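Local coordinates for diaminopimelate decarboxylase (Psychromonas ingrahamii, PDB 4XG1), which probably catalyses the pyridoxal phosphate-dependent decarboxylation of meso-diaminopimelate to L-lysine, the last step of lysine biosynthesis, as a homodimer, at residues B[29-34]-B[309-314]; B[291-296]-B[339-344]. All coordinates share one frame; numbering follows the deposited sequence.

Interaction 1: residues B[29-34]-B[309-314]. With LLP ((2S)-2-amino-6-[[3-hydroxy-2-methyl-5-(phosphonooxymethyl)pyridin-4-yl]methylideneamino]hexanoic acid), chain T.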
ATOM      1  N   PRO B  29      15.333  -4.602  -6.188  1.00 11.40           N
ATOM      2  CA  PRO B  29      14.772  -3.438  -6.859  1.00 11.54           C
ATOM      3  C   PRO B  29      15.284  -2.164  -6.300  1.00 11.35           C
ATOM      4  O   PRO B  29      15.745  -2.127  -5.134  1.00 11.21           O
ATOM      5  CB  PRO B  29      13.279  -3.522  -6.554  1.00 11.40           C
ATOM      6  CG  PRO B  29      13.208  -4.380  -5.342  1.00 12.00           C
ATOM      7  CD  PRO B  29      14.285  -5.390  -5.527  1.00 11.74           C
ATOM      8  N   ALA B  30      15.253  -1.132  -7.129  1.00 10.85           N
ATOM      9  CA  ALA B  30      15.800   0.151  -6.714  1.00 10.60           C
ATOM     10  C   ALA B  30      15.089   1.294  -7.388  1.00 10.28           C
ATOM     11  O   ALA B  30      14.870   1.282  -8.594  1.00 10.83           O
ATOM     12  CB  ALA B  30      17.269   0.216  -7.040  1.00 10.43           C
ATOM     13  N   TYR B  31      14.704   2.277  -6.598  1.00 10.13           N
ATOM     14  CA  TYR B  31      14.172   3.517  -7.145  1.00 10.14           C
ATOM     15  C   TYR B  31      15.344   4.416  -7.418  1.00 10.18           C
ATOM     16  O   TYR B  31      16.246   4.517  -6.573  1.00  9.49           O
ATOM     17  CB  TYR B  31      13.247   4.209  -6.147  1.00  9.62           C
ATOM     18  CG  TYR B  31      11.817   3.709  -6.198  1.00  9.48           C
ATOM     19  CD1 TYR B  31      10.939   4.167  -7.183  1.00  9.03           C
ATOM     20  CD2 TYR B  31      11.322   2.833  -5.223  1.00  9.09           C
ATOM     21  CE1 TYR B  31       9.644   3.735  -7.235  1.00  8.86           C
ATOM     22  CE2 TYR B  31      10.009   2.420  -5.264  1.00  8.76           C
ATOM     23  CZ  TYR B  31       9.181   2.861  -6.267  1.00  8.88           C
ATOM     24  OH  TYR B  31       7.843   2.473  -6.318  1.00  9.31           O
ATOM     25  N   ILE B  32      15.310   5.081  -8.573  1.00 10.32           N
ATOM     26  CA  ILE B  32      16.367   6.007  -8.930  1.00 11.17           C
ATOM     27  C   ILE B  32      15.806   7.338  -9.329  1.00 11.22           C
ATOM     28  O   ILE B  32      14.907   7.399 -10.175  1.00 11.34           O
ATOM     29  CB  ILE B  32      17.197   5.445 -10.094  1.00 12.27           C
ATOM     30  CG1 ILE B  32      17.920   4.180  -9.647  1.00 12.81           C
ATOM     31  CG2 ILE B  32      18.263   6.453 -10.536  1.00 12.76           C
ATOM     32  CD1 ILE B  32      18.643   3.450 -10.754  1.00 13.64           C
ATOM     33  N   TYR B  33      16.324   8.391  -8.727  1.00 11.66           N
ATOM     34  CA  TYR B  33      15.790   9.737  -8.931  1.00 12.71           C
ATOM     35  C   TYR B  33      16.837  10.671  -9.538  1.00 14.44           C
ATOM     36  O   TYR B  33      18.021  10.595  -9.190  1.00 14.01           O
ATOM     37  CB  TYR B  33      15.327  10.332  -7.613  1.00 12.56           C
ATOM     38  CG  TYR B  33      14.307   9.496  -6.848  1.00 12.99           C
ATOM     39  CD1 TYR B  33      13.100   9.131  -7.410  1.00 13.13           C
ATOM     40  CD2 TYR B  33      14.566   9.072  -5.537  1.00 13.81           C
ATOM     41  CE1 TYR B  33      12.189   8.369  -6.709  1.00 13.34           C
ATOM     42  CE2 TYR B  33      13.672   8.301  -4.837  1.00 13.53           C
ATOM     43  CZ  TYR B  33      12.479   7.955  -5.424  1.00 13.55           C
ATOM     44  OH  TYR B  33      11.570   7.199  -4.710  1.00 13.62           O
ATOM     45  N   SER B  34      16.384  11.528 -10.461  1.00 16.15           N
ATOM     46  CA  SER B  34      17.197  12.588 -11.068  1.00 16.82           C
ATOM     47  C   SER B  34      17.094  13.876 -10.313  1.00 16.11           C
ATOM     48  O   SER B  34      16.053  14.474 -10.272  1.00 15.80           O
ATOM     49  CB  SER B  34      16.750  12.860 -12.504  1.00 17.56           C
ATOM     50  OG  SER B  34      17.220  14.133 -12.950  1.00 18.99           O
ATOM     51  N   ASN B 309       4.195  -4.425  -3.801  1.00  8.66           N
ATOM     52  CA  ASN B 309       4.650  -3.759  -2.572  1.00  8.68           C
ATOM     53  C   ASN B 309       5.699  -2.685  -2.829  1.00  8.22           C
ATOM     54  O   ASN B 309       5.886  -1.798  -1.999  1.00  8.67           O
ATOM     55  CB  ASN B 309       5.223  -4.722  -1.561  1.00  8.54           C
ATOM     56  CG  ASN B 309       6.597  -5.186  -1.963  1.00  8.94           C
ATOM     57  OD1 ASN B 309       6.747  -5.835  -3.020  1.00  8.85           O
ATOM     58  ND2 ASN B 309       7.608  -4.828  -1.183  1.00  8.82           N
ATOM     59  N   ASP B 310       6.384  -2.761  -3.962  1.00  7.79           N
ATOM     60  CA  ASP B 310       7.330  -1.704  -4.350  1.00  7.33           C
ATOM     61  C   ASP B 310       6.601  -0.595  -5.110  1.00  6.65           C
ATOM     62  O   ASP B 310       6.868   0.592  -4.897  1.00  6.34           O
ATOM     63  CB  ASP B 310       8.380  -2.319  -5.213  1.00  7.60           C
ATOM     64  CG  ASP B 310       9.130  -3.412  -4.523  1.00  7.69           C
ATOM     65  OD1 ASP B 310       9.862  -3.110  -3.544  1.00  8.23           O
ATOM     66  OD2 ASP B 310       9.105  -4.548  -5.035  1.00  7.79           O
ATOM     67  N   LEU B 311       5.653  -1.005  -5.974  1.00  6.03           N
ATOM     68  CA  LEU B 311       4.903  -0.081  -6.808  1.00  5.84           C
ATOM     69  C   LEU B 311       3.518  -0.570  -6.978  1.00  5.87           C
ATOM     70  O   LEU B 311       3.259  -1.565  -7.691  1.00  5.63           O
ATOM     71  CB  LEU B 311       5.546   0.048  -8.194  1.00  5.66           C
ATOM     72  CG  LEU B 311       4.824   0.934  -9.212  1.00  5.57           C
ATOM     73  CD1 LEU B 311       4.936   2.396  -8.848  1.00  5.55           C
ATOM     74  CD2 LEU B 311       5.420   0.747 -10.584  1.00  5.65           C
ATOM     75  N   ILE B 312       2.571   0.134  -6.369  1.00  5.95           N
ATOM     76  CA  ILE B 312       1.193  -0.377  -6.341  1.00  5.80           C
ATOM     77  C   ILE B 312       0.282   0.185  -7.436  1.00  5.77           C
ATOM     78  O   ILE B 312      -0.852  -0.261  -7.604  1.00  5.50           O
ATOM     79  CB  ILE B 312       0.576  -0.179  -4.955  1.00  5.75           C
ATOM     80  CG1 ILE B 312      -0.585  -1.171  -4.747  1.00  5.85           C
ATOM     81  CG2 ILE B 312       0.078   1.239  -4.796  1.00  5.80           C
ATOM     82  CD1 ILE B 312      -1.038  -1.320  -3.325  1.00  5.84           C
ATOM     83  N   ARG B 313       0.769   1.163  -8.174  1.00  6.19           N
ATOM     84  CA  ARG B 313      -0.116   1.954  -9.048  1.00  6.64           C
ATOM     85  C   ARG B 313      -0.799   1.075 -10.093  1.00  7.16           C
ATOM     86  O   ARG B 313      -2.003   1.188 -10.301  1.00  7.62           O
ATOM     87  CB  ARG B 313       0.603   3.135  -9.693  1.00  6.68           C
ATOM     88  CG  ARG B 313       1.416   3.981  -8.726  1.00  6.90           C
ATOM     89  CD  ARG B 313       1.686   5.410  -9.208  1.00  7.20           C
ATOM     90  NE  ARG B 313       0.427   6.073  -9.573  1.00  7.45           N
ATOM     91  CZ  ARG B 313      -0.037   6.262 -10.809  1.00  7.57           C
ATOM     92  NH1 ARG B 313       0.646   5.849 -11.869  1.00  7.81           N
ATOM     93  NH2 ARG B 313      -1.194   6.890 -10.980  1.00  7.70           N
ATOM     94  N   PRO B 314      -0.057   0.171 -10.731  1.00  7.60           N
ATOM     95  CA  PRO B 314      -0.717  -0.693 -11.684  1.00  7.77           C
ATOM     96  C   PRO B 314      -1.794  -1.567 -11.066  1.00  7.68           C
ATOM     97  O   PRO B 314      -2.908  -1.649 -11.595  1.00  7.88           O
ATOM     98  CB  PRO B 314       0.440  -1.548 -12.240  1.00  7.99           C
ATOM     99  CG  PRO B 314       1.653  -0.690 -12.060  1.00  7.91           C
ATOM    100  CD  PRO B 314       1.402  -0.034 -10.729  1.00  7.76           C
TER
HETATM  101  N1  LLP T 508      -3.115  18.821  -2.625  1.00  9.41           N
HETATM  102  C2  LLP T 508      -4.037  18.026  -2.069  1.00  9.06           C
HETATM  103  C2' LLP T 508      -4.963  18.593  -1.024  1.00  9.02           C
HETATM  104  C3  LLP T 508      -4.082  16.614  -2.495  1.00  9.09           C
HETATM  105  O3  LLP T 508      -5.015  15.777  -1.986  1.00  9.55           O
HETATM  106  C4  LLP T 508      -3.144  16.141  -3.519  1.00  8.87           C
HETATM  107  C4' LLP T 508      -3.135  14.739  -4.042  1.00  9.12           C
HETATM  108  C5  LLP T 508      -2.175  17.117  -4.057  1.00  8.42           C
HETATM  109  C6  LLP T 508      -2.211  18.410  -3.555  1.00  9.07           C
HETATM  110  C5' LLP T 508      -1.145  16.756  -5.093  1.00  7.86           C
HETATM  111  OP4 LLP T 508      -1.697  16.309  -6.267  1.00  7.19           O
HETATM  112  P   LLP T 508      -0.835  15.934  -7.564  1.00  7.64           P
HETATM  113  OP1 LLP T 508       0.276  15.046  -7.020  1.00  7.01           O
HETATM  114  OP2 LLP T 508      -1.808  15.334  -8.606  1.00  6.90           O
HETATM  115  OP3 LLP T 508      -0.407  17.249  -8.243  1.00  7.61           O
HETATM  116  N   LLP T 508      -2.065   7.757  -5.188  1.00  8.90           N
HETATM  117  CA  LLP T 508      -2.613   8.433  -6.435  1.00  9.03           C
HETATM  118  CB  LLP T 508      -2.434   9.945  -6.367  1.00  9.14           C
HETATM  119  CG  LLP T 508      -3.626  10.742  -5.871  1.00  9.21           C
HETATM  120  CD  LLP T 508      -3.246  11.750  -4.810  1.00  9.07           C
HETATM  121  CE  LLP T 508      -4.438  12.675  -4.503  1.00  9.33           C
HETATM  122  NZ  LLP T 508      -4.206  13.850  -3.637  1.00  9.17           N
HETATM  123  C   LLP T 508      -1.824   7.954  -7.629  1.00  8.89           C
HETATM  124  O   LLP T 508      -0.851   7.230  -7.504  1.00  8.30           O
HETATM  125  OXT LLP T 508      -2.107   8.277  -8.771  1.00  9.16           O

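Interaction 2: residues B[291-296]-B[339-344]. With TME (propane), chain K.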
ATOM      1  N   GLU B 291      13.866 -12.361 -13.338  1.00 22.22           N
ATOM      2  CA  GLU B 291      14.307 -13.588 -12.741  1.00 24.06           C
ATOM      3  C   GLU B 291      14.035 -14.721 -13.716  1.00 25.01           C
ATOM      4  O   GLU B 291      14.959 -15.416 -14.126  1.00 24.69           O
ATOM      5  CB  GLU B 291      13.577 -13.847 -11.423  1.00 25.33           C
ATOM      6  CG  GLU B 291      13.719 -12.727 -10.395  1.00 25.44           C
ATOM      7  CD  GLU B 291      14.967 -12.836  -9.541  1.00 24.91           C
ATOM      8  OE1 GLU B 291      15.916 -13.581  -9.897  1.00 24.34           O
ATOM      9  OE2 GLU B 291      15.014 -12.130  -8.523  1.00 25.35           O
ATOM     10  N   PHE B 292      12.776 -14.901 -14.088  1.00 24.47           N
ATOM     11  CA  PHE B 292      12.379 -15.993 -14.940  1.00 26.02           C
ATOM     12  C   PHE B 292      11.500 -15.545 -16.084  1.00 29.94           C
ATOM     13  O   PHE B 292      10.872 -14.480 -16.015  1.00 29.67           O
ATOM     14  CB  PHE B 292      11.564 -16.987 -14.170  1.00 26.54           C
ATOM     15  CG  PHE B 292      12.200 -17.451 -12.910  1.00 26.00           C
ATOM     16  CD1 PHE B 292      13.492 -17.912 -12.907  1.00 26.00           C
ATOM     17  CD2 PHE B 292      11.481 -17.468 -11.737  1.00 27.80           C
ATOM     18  CE1 PHE B 292      14.075 -18.348 -11.747  1.00 26.47           C
ATOM     19  CE2 PHE B 292      12.049 -17.917 -10.565  1.00 28.26           C
ATOM     20  CZ  PHE B 292      13.354 -18.369 -10.579  1.00 28.01           C
ATOM     21  N   LEU B 293      11.466 -16.367 -17.143  1.00 31.01           N
ATOM     22  CA  LEU B 293      10.508 -16.213 -18.234  1.00 28.66           C
ATOM     23  C   LEU B 293       9.703 -17.470 -18.269  1.00 29.48           C
ATOM     24  O   LEU B 293      10.260 -18.561 -18.276  1.00 32.27           O
ATOM     25  CB  LEU B 293      11.196 -16.007 -19.550  1.00 27.99           C
ATOM     26  CG  LEU B 293      12.096 -14.784 -19.645  1.00 28.27           C
ATOM     27  CD1 LEU B 293      12.832 -14.809 -20.986  1.00 28.32           C
ATOM     28  CD2 LEU B 293      11.322 -13.490 -19.503  1.00 27.94           C
ATOM     29  N   LYS B 294       8.389 -17.317 -18.248  1.00 30.08           N
ATOM     30  CA  LYS B 294       7.479 -18.436 -18.392  1.00 32.64           C
ATOM     31  C   LYS B 294       6.714 -18.310 -19.694  1.00 38.27           C
ATOM     32  O   LYS B 294       5.993 -17.320 -19.903  1.00 36.73           O
ATOM     33  CB  LYS B 294       6.468 -18.448 -17.282  1.00 31.11           C
ATOM     34  CG  LYS B 294       7.000 -18.976 -15.992  1.00 29.01           C
ATOM     35  CD  LYS B 294       5.894 -19.003 -14.964  1.00 26.96           C
ATOM     36  CE  LYS B 294       4.870 -20.034 -15.297  1.00 25.71           C
ATOM     37  NZ  LYS B 294       4.179 -20.461 -14.051  1.00 27.33           N
ATOM     38  N   LEU B 295       6.898 -19.295 -20.572  1.00 42.67           N
ATOM     39  CA  LEU B 295       6.379 -19.229 -21.938  1.00 45.99           C
ATOM     40  C   LEU B 295       5.247 -20.216 -22.085  1.00 45.65           C
ATOM     41  O   LEU B 295       5.311 -21.299 -21.548  1.00 47.70           O
ATOM     42  CB  LEU B 295       7.503 -19.481 -22.940  1.00 47.49           C
ATOM     43  CG  LEU B 295       8.707 -18.542 -22.715  1.00 53.92           C
ATOM     44  CD1 LEU B 295       9.905 -18.887 -23.595  1.00 54.97           C
ATOM     45  CD2 LEU B 295       8.315 -17.081 -22.922  1.00 55.17           C
ATOM     46  N   ASN B 296       4.198 -19.788 -22.773  1.00 50.40           N
ATOM     47  CA  ASN B 296       3.035 -20.594 -23.082  1.00 53.87           C
ATOM     48  C   ASN B 296       2.562 -20.312 -24.509  1.00 54.89           C
ATOM     49  O   ASN B 296       2.718 -19.194 -25.013  1.00 58.44           O
ATOM     50  CB  ASN B 296       1.955 -20.278 -22.069  1.00 54.15           C
ATOM     51  CG  ASN B 296       0.637 -20.891 -22.412  1.00 57.33           C
ATOM     52  OD1 ASN B 296       0.234 -20.882 -23.569  1.00 62.33           O
ATOM     53  ND2 ASN B 296      -0.062 -21.408 -21.410  1.00 56.12           N
ATOM     54  N   ARG B 339       8.772 -10.845 -27.714  1.00 59.95           N
ATOM     55  CA  ARG B 339       7.506 -11.480 -27.378  1.00 50.51           C
ATOM     56  C   ARG B 339       6.626 -10.499 -26.567  1.00 48.55           C
ATOM     57  O   ARG B 339       7.041  -9.384 -26.222  1.00 43.74           O
ATOM     58  CB  ARG B 339       7.767 -12.824 -26.676  1.00 46.15           C
ATOM     59  N   SER B 340       5.375 -10.893 -26.376  1.00 47.71           N
ATOM     60  CA  SER B 340       4.399 -10.131 -25.618  1.00 48.28           C
ATOM     61  C   SER B 340       4.324 -10.698 -24.190  1.00 44.19           C
ATOM     62  O   SER B 340       3.888 -11.847 -23.978  1.00 38.69           O
ATOM     63  CB  SER B 340       3.032 -10.211 -26.297  1.00 48.17           C
ATOM     64  OG  SER B 340       2.028  -9.617 -25.493  1.00 53.84           O
ATOM     65  N   TYR B 341       4.803  -9.898 -23.231  1.00 40.59           N
ATOM     66  CA  TYR B 341       4.894 -10.329 -21.842  1.00 36.95           C
ATOM     67  C   TYR B 341       3.979  -9.504 -20.944  1.00 31.70           C
ATOM     68  O   TYR B 341       3.840  -8.300 -21.115  1.00 28.44           O
ATOM     69  CB  TYR B 341       6.327 -10.155 -21.313  1.00 38.38           C
ATOM     70  CG  TYR B 341       7.368 -11.048 -21.914  1.00 39.90           C
ATOM     71  CD1 TYR B 341       7.486 -12.374 -21.528  1.00 42.79           C
ATOM     72  CD2 TYR B 341       8.263 -10.554 -22.856  1.00 45.88           C
ATOM     73  CE1 TYR B 341       8.455 -13.192 -22.082  1.00 42.78           C
ATOM     74  CE2 TYR B 341       9.242 -11.363 -23.409  1.00 45.63           C
ATOM     75  CZ  TYR B 341       9.326 -12.678 -23.021  1.00 44.10           C
ATOM     76  OH  TYR B 341      10.291 -13.464 -23.590  1.00 43.10           O
ATOM     77  N   ASP B 342       3.415 -10.174 -19.956  1.00 27.98           N
ATOM     78  CA  ASP B 342       2.990  -9.510 -18.741  1.00 24.96           C
ATOM     79  C   ASP B 342       4.197  -9.469 -17.829  1.00 25.08           C
ATOM     80  O   ASP B 342       4.867 -10.497 -17.596  1.00 27.26           O
ATOM     81  CB  ASP B 342       1.861 -10.258 -18.093  1.00 23.99           C
ATOM     82  CG  ASP B 342       0.544  -9.964 -18.742  1.00 25.74           C
ATOM     83  OD1 ASP B 342       0.523  -9.309 -19.832  1.00 29.44           O
ATOM     84  OD2 ASP B 342      -0.500 -10.391 -18.171  1.00 29.01           O
ATOM     85  N   ILE B 343       4.495  -8.286 -17.320  1.00 23.83           N
ATOM     86  CA  ILE B 343       5.577  -8.094 -16.352  1.00 23.01           C
ATOM     87  C   ILE B 343       5.020  -8.213 -14.958  1.00 21.04           C
ATOM     88  O   ILE B 343       4.227  -7.386 -14.530  1.00 23.19           O
ATOM     89  CB  ILE B 343       6.205  -6.714 -16.503  1.00 23.10           C
ATOM     90  CG1 ILE B 343       6.475  -6.438 -17.987  1.00 23.19           C
ATOM     91  CG2 ILE B 343       7.479  -6.603 -15.678  1.00 22.64           C
ATOM     92  CD1 ILE B 343       7.295  -7.505 -18.657  1.00 23.60           C
ATOM     93  N   VAL B 344       5.450  -9.232 -14.233  1.00 19.03           N
ATOM     94  CA  VAL B 344       4.873  -9.528 -12.931  1.00 18.23           C
ATOM     95  C   VAL B 344       5.946  -9.835 -11.870  1.00 16.53           C
ATOM     96  O   VAL B 344       7.065 -10.217 -12.194  1.00 17.01           O
ATOM     97  CB  VAL B 344       3.887 -10.711 -13.024  1.00 18.87           C
ATOM     98  CG1 VAL B 344       2.774 -10.429 -14.014  1.00 18.45           C
ATOM     99  CG2 VAL B 344       4.618 -11.992 -13.411  1.00 19.96           C
TER
HETATM  100  C1  TME K 507       7.121 -22.999 -16.866  1.00 14.38           C
HETATM  101  C2  TME K 507       7.888 -22.290 -17.971  1.00 14.46           C
HETATM  102  C3  TME K 507       9.152 -21.676 -17.370  1.00 15.37           C

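Interaction 1: residues B[29-34]-B[309-314]
Y31 reaches from strand 30-34 to the loop 309-312 and gives its phenol hydroxyl to the backbone carbonyl of D310, with OH 2.6 Å from D310 O. The oxygen sits at the ring edge, in the ring plane, but the hydroxyl arrives 40° above the carbonyl plane, at a C=O...O angle of 134°. With CG anti to the carbonyl carbon (chi1 -85°), the ring is thrown across to the loop. Beside the bond, CB of L311 packs 3.8 Å from Y31 OH, and L286 of strand 284-294 touches both Y31 and L311. This is the tight part. The looser part is at P29, whose ring atom CG stays 4.0 Å from D310 OD1 in a crossing at about a right angle, with no polar bond; it too is buried, and D310 OD2 is taken by A307 N and the R387 guanidinium. Past L311 the chain enters helix 313-317, where R313 turns to the lysine part of LLP. Its chain bends at chi3, and the guanidinium edge meets the carboxylate in plane: NE lies 2.7 Å from LLP O and NH2 2.8 Å from LLP OXT. Replacing R313 with a leucine would remove both donors and would probably leave the carboxylate without its paired charge, less firmly oriented. LLP is also hydrogen-bonded by Y317 and Y376 and, from the second subunit, by E349. The chemistry implies that a neutral hydrogen bond ties the loop to strand 30-34, with D310 also salt-bridged to R387, while the charged, two-bond grip of R313 holds the LLP carboxylate, consistent with predicted substrate binding.

Interaction 2: residues B[291-296]-B[339-344]
The phenol ring of Y341 wedges its CE1 corner between L293 of strand 284-294 and L295 just past its end, which come from opposite sides of the ring plane. L293 brings CD2 to within 3.9 Å of Y341 CE1, and L295 places its own CD2 4.0 Å from the same carbon. Farther out, L293 CD1 lies 3.9 Å from Y341 OH, on the same side of the ring plane as CD2. The other flat group, the F292 ring, has CB of its neighbour E291 over the centre of one face, 4.1 Å above the plane, while its side chain also packs against V105 of the second subunit. No hydrogen bond joins the two segments; the contact is apolar. L293 meets Y341 at about a right angle, and both leucines hold CG anti to the carbonyl carbon (chi1 -60° for L293), which carries their branched ends across to the tyrosine. K294, between them, sends its chain the other way: CG lies 3.7 Å from C3 of the bound propane, and NZ is hydrogen-bonded to the backbone oxygens of E126, K171 and G173 of the second subunit. K294 thus turns toward the second subunit, while L293 and L295 turn to Y341. L295, just beyond the strand, is the exposed margin of the contact, whereas Y341 is buried. The two strands are not direct partners: strand 300-304 runs between them, and its N300 touches both L295 and Y341. A classic beta bulge at E291 and F292, both opposite I303, interrupts the regular pairing with strand 300-304. Side chains meeting over an intervening strand in this way belong to the curled mixed sheet of the beta domain, which accompanies the TIM barrel in this decarboxylase family.

How the interactions relate
From the N terminus, strand 30-34 comes before the TIM barrel, whose strands occupy the chain from 54 to 273. The chain then returns to the mixed sheet along strand 284-294, which lies antiparallel beside 30-34 and ends in segment 291-296. Segment 309-314 closes interaction 1, a loop spanning the whole barrel, with 274 residues between its ends; segment 339-344 closes interaction 2 after only 42. Because 291-296 lies within the first loop and 339-344 beyond it, the two loops cross. The contacts do not touch, their centres being 20 Å apart, but they share one sheet: interaction 1 joins it to the active-site loop, interaction 2 links its strands near the dimer interface.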